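Local coordinates for major exported protein (Pseudomonas aeruginosa, PDB 3HE1) that is a secreted Hcp-family protein that probably serves as a ring-forming tube component or exported effector of the type VI secretion system, at residues D97-S100 with P101-A105. Sequence-based numbering, arbitrary orientation.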
loop_
_atom_site.group_PDB
_atom_site.type_symbol
_atom_site.label_atom_id
_atom_site.label_comp_id
_atom_site.label_asym_id
_atom_site.label_seq_id
_atom_site.Cartn_x
_atom_site.Cartn_y
_atom_site.Cartn_z
ATOM N N ASP A 97 -12.346 26.606 2.899
ATOM C CA ASP A 97 -12.440 27.838 3.700
ATOM C C ASP A 97 -12.829 29.096 2.904
ATOM O O ASP A 97 -13.244 29.007 1.751
ATOM C CB ASP A 97 -11.131 28.082 4.461
ATOM C CG ASP A 97 -9.960 28.380 3.532
ATOM O OD1 ASP A 97 -10.193 28.596 2.317
ATOM O OD2 ASP A 97 -8.807 28.392 4.025
ATOM N N LYS A 98 -12.687 30.264 3.537
ATOM C CA LYS A 98 -13.021 31.538 2.908
ATOM C C LYS A 98 -12.156 31.855 1.678
ATOM O O LYS A 98 -12.635 32.428 0.699
ATOM C CB LYS A 98 -12.915 32.671 3.926
ATOM C CG LYS A 98 -12.872 34.080 3.297
ATOM C CD LYS A 98 -12.875 35.154 4.388
ATOM C CE LYS A 98 -13.111 36.555 3.841
ATOM N NZ LYS A 98 -13.290 37.541 4.955
ATOM N N ALA A 99 -10.884 31.470 1.738
ATOM C CA ALA A 99 -9.939 31.679 0.641
ATOM C C ALA A 99 -10.245 30.797 -0.557
ATOM O O ALA A 99 -10.021 31.197 -1.693
ATOM C CB ALA A 99 -8.514 31.394 1.131
ATOM N N SER A 100 -10.749 29.596 -0.281
ATOM C CA SER A 100 -10.820 28.527 -1.267
ATOM C C SER A 100 -11.475 28.934 -2.578
ATOM O O SER A 100 -10.945 28.631 -3.646
ATOM C CB SER A 100 -11.551 27.314 -0.687
ATOM O OG SER A 100 -10.864 26.793 0.425
ATOM N N PRO A 101 -12.644 29.600 -2.507
ATOM C CA PRO A 101 -13.288 30.019 -3.756
ATOM C C PRO A 101 -12.436 31.074 -4.427
ATOM O O PRO A 101 -12.454 31.211 -5.652
ATOM C CB PRO A 101 -14.617 30.620 -3.287
ATOM C CG PRO A 101 -14.830 30.062 -1.899
ATOM C CD PRO A 101 -13.453 29.958 -1.330
ATOM N N LEU A 102 -11.668 31.800 -3.621
ATOM C CA LEU A 102 -10.778 32.824 -4.145
ATOM C C LEU A 102 -9.610 32.193 -4.878
ATOM O O LEU A 102 -9.294 32.596 -5.999
ATOM C CB LEU A 102 -10.306 33.755 -3.016
ATOM C CG LEU A 102 -11.448 34.446 -2.236
ATOM C CD1 LEU A 102 -10.945 35.415 -1.155
ATOM C CD2 LEU A 102 -12.424 35.163 -3.175
ATOM N N LEU A 103 -8.993 31.185 -4.258
ATOM C CA LEU A 103 -7.828 30.501 -4.827
ATOM C C LEU A 103 -8.125 29.910 -6.182
ATOM O O LEU A 103 -7.274 29.934 -7.072
ATOM C CB LEU A 103 -7.333 29.414 -3.894
ATOM C CG LEU A 103 -6.847 30.036 -2.594
ATOM C CD1 LEU A 103 -6.759 28.999 -1.498
ATOM C CD2 LEU A 103 -5.509 30.672 -2.854
ATOM N N LEU A 104 -9.334 29.373 -6.329
ATOM C CA LEU A 104 -9.779 28.859 -7.616
ATOM C C LEU A 104 -9.864 30.010 -8.600
ATOM O O LEU A 104 -9.363 29.920 -9.721
ATOM C CB LEU A 104 -11.125 28.148 -7.491
ATOM C CG LEU A 104 -10.995 26.854 -6.683
ATOM C CD1 LEU A 104 -12.254 26.540 -5.884
ATOM C CD2 LEU A 104 -10.591 25.693 -7.583
ATOM N N ALA A 105 -10.481 31.107 -8.182
ATOM C CA ALA A 105 -10.536 32.263 -9.058
ATOM C C ALA A 105 -9.112 32.534 -9.515
ATOM O O ALA A 105 -8.848 32.645 -10.710
ATOM C CB ALA A 105 -11.119 33.468 -8.341
#
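S100 and L104 meet one turn apart at the start of helix 100-109. L104 N donates to S100 O at 3.2 Å, with an N-H...O angle of 162°. The donor lies 26° out of the carbonyl plane. L104 CD1 packs 3.3 Å from the same S100 O. L103 N appears to bond to A99 O, but the place of that oxygen is less sure. Beside it, A99 CB touches L103 CD1 at 4.0 Å. P101 has no N-H to return to D97 O; its ring carbon CD sits 3.2 Å from that oxygen instead.

D97 supplies the cap. Its OD1 accepts from S100 N at 2.8 Å, nearly along the C-O axis, which satisfies an early N-H of the helix. A chi1 of 66° brings the carboxylate back over the turn. K94 NZ forms a salt bridge to the same OD1, which probably offsets the carboxylate's charge. S100 OG hydrogen-bonds to E164 OE2 and also lies 2.7 Å from D97 OD1. K98 N donates to S48 OG, and K98 O accepts from T182 OG1 of a neighbouring subunit. L103 and L104 pack on I145 of strand 140-149. The arrangement is a side-chain capping bond by an aspartate, in the manner of an N-cap, on the turn leading into helix 100-109, which packs against the curled beta-sheet of the Hcp fold.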